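Local coordinates for protein COG0778: Nitroreductase (Streptococcus pneumoniae, PDB 2B67) that binds flavin mononucleotide and probably acts as an NAD(P)H-dependent oxidoreductase of the nitroreductase family, at residues Asn101-Ser104 and Tyr110-Lys113. Numbering follows the deposited sequence.
Sequences NNFS and YFMK
One face of the F103 ring, toward its rim, is met by CD1 and CE1 of F111, whose ring comes in obliquely. The closest atoms are CE1 and CZ of F103 and CE1 of F111. CE1 of F103 lies 3.7 Å from CE1 of F111, and CZ of F103 lies 3.8 Å from the same F111 atom. The ring centroids are 5.2 Å apart. The planes meet at 52°, an oblique aromatic contact. The two side chains cross at about a right angle. In both residues CG stands anti to the carbonyl carbon, with chi1 at -65° in F103 and -74° in F111. In both, CB also points toward the other segment, so the rings meet between backbones whose CA atoms at F103 and F111 are 9.8 Å apart. On the opposite face of F103, CB of N102 lies near the rim. CD1 of Y110 lies over the centre of one F111 face, so each ring also has a sequence neighbour against a face.

The contact joins the loop after helix 87-98 to helix 105-120, which starts just past the N-cap residue S104. Both rings also touch I94 of helix 87-98, and F111 reaches A95. F103 packs edge-to-face on Y193 of the second subunit, so this small aromatic cluster extends into the dimer interface. The F111 side chain is about 7 Å from a bound FMN, near the flavin site rather than against it. With two buried phenyl rings and no hydrogen bond between the segments, the contact rests on dispersion and the exclusion of water.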
loop_
_atom_site.group_PDB
_atom_site.type_symbol
_atom_site.label_atom_id
_atom_site.label_comp_id
_atom_site.label_asym_id
_atom_site.label_seq_id
_atom_site.Cartn_x
_atom_site.Cartn_y
_atom_site.Cartn_z
ATOM N N ASN A 101 -10.259 -26.009 -9.277
ATOM C CA ASN A 101 -10.254 -25.297 -10.570
ATOM C C ASN A 101 -9.148 -24.234 -10.710
ATOM O O ASN A 101 -8.789 -23.841 -11.803
ATOM C CB ASN A 101 -11.624 -24.699 -10.872
ATOM C CG ASN A 101 -12.672 -25.763 -11.190
ATOM O OD1 ASN A 101 -13.863 -25.553 -10.961
ATOM N ND2 ASN A 101 -12.237 -26.902 -11.708
ATOM N N ASN A 102 -8.599 -23.788 -9.586
ATOM C CA ASN A 102 -7.564 -22.792 -9.584
ATOM C C ASN A 102 -6.252 -23.319 -9.045
ATOM O O ASN A 102 -5.193 -22.789 -9.363
ATOM C CB ASN A 102 -8.045 -21.533 -8.822
ATOM C CG ASN A 102 -9.107 -20.746 -9.620
ATOM O OD1 ASN A 102 -8.776 -19.930 -10.489
ATOM N ND2 ASN A 102 -10.374 -21.011 -9.341
ATOM N N PHE A 103 -6.322 -24.375 -8.247
ATOM C CA PHE A 103 -5.168 -24.820 -7.473
ATOM C C PHE A 103 -4.901 -26.290 -7.645
ATOM O O PHE A 103 -5.832 -27.083 -7.771
ATOM C CB PHE A 103 -5.371 -24.526 -5.979
ATOM C CG PHE A 103 -5.433 -23.051 -5.660
ATOM C CD1 PHE A 103 -4.334 -22.220 -5.925
ATOM C CD2 PHE A 103 -6.585 -22.495 -5.092
ATOM C CE1 PHE A 103 -4.375 -20.838 -5.621
ATOM C CE2 PHE A 103 -6.638 -21.110 -4.793
ATOM C CZ PHE A 103 -5.530 -20.291 -5.064
ATOM N N SER A 104 -3.623 -26.635 -7.658
ATOM C CA SER A 104 -3.193 -28.013 -7.552
ATOM C C SER A 104 -3.434 -28.522 -6.126
ATOM O O SER A 104 -3.795 -27.739 -5.225
ATOM C CB SER A 104 -1.717 -28.084 -7.881
ATOM O OG SER A 104 -0.986 -27.409 -6.884
ATOM N N TYR A 110 -1.422 -26.172 1.073
ATOM C CA TYR A 110 -0.683 -25.032 1.532
ATOM C C TYR A 110 -1.627 -23.995 2.140
ATOM O O TYR A 110 -1.423 -23.584 3.270
ATOM C CB TYR A 110 0.132 -24.462 0.396
ATOM C CG TYR A 110 0.766 -23.140 0.708
ATOM C CD1 TYR A 110 0.321 -21.984 0.076
ATOM C CD2 TYR A 110 1.834 -23.042 1.617
ATOM C CE1 TYR A 110 0.904 -20.753 0.324
ATOM C CE2 TYR A 110 2.426 -21.806 1.881
ATOM C CZ TYR A 110 1.954 -20.667 1.225
ATOM O OH TYR A 110 2.522 -19.429 1.441
ATOM N N PHE A 111 -2.671 -23.606 1.411
ATOM C CA PHE A 111 -3.647 -22.656 1.952
ATOM C C PHE A 111 -4.514 -23.243 3.085
ATOM O O PHE A 111 -4.873 -22.529 4.028
ATOM C CB PHE A 111 -4.534 -22.101 0.837
ATOM C CG PHE A 111 -3.843 -21.098 -0.062
ATOM C CD1 PHE A 111 -3.619 -21.388 -1.406
ATOM C CD2 PHE A 111 -3.468 -19.850 0.419
ATOM C CE1 PHE A 111 -2.991 -20.449 -2.265
ATOM C CE2 PHE A 111 -2.843 -18.896 -0.421
ATOM C CZ PHE A 111 -2.593 -19.195 -1.765
HETATM N N MSE A 112 -4.854 -24.529 2.986
HETATM C CA MSE A 112 -5.667 -25.193 4.011
HETATM C C MSE A 112 -4.922 -25.454 5.338
HETATM O O MSE A 112 -5.509 -25.296 6.402
HETATM C CB MSE A 112 -6.240 -26.518 3.492
HETATM C CG MSE A 112 -7.418 -26.375 2.534
HETATM SE SE MSE A 112 -8.918 -25.299 3.236
HETATM C CE MSE A 112 -9.543 -26.430 4.592
ATOM N N LYS A 113 -3.646 -25.825 5.264
ATOM C CA LYS A 113 -2.877 -26.255 6.437
ATOM C C LYS A 113 -1.507 -25.584 6.662
ATOM O O LYS A 113 -1.186 -25.142 7.777
ATOM C CB LYS A 113 -2.750 -27.802 6.443
ATOM C CG LYS A 113 -3.926 -28.463 7.192
ATOM C CD LYS A 113 -4.410 -29.719 6.531
ATOM C CE LYS A 113 -5.682 -30.226 7.207
ATOM N NZ LYS A 113 -6.298 -31.349 6.395
#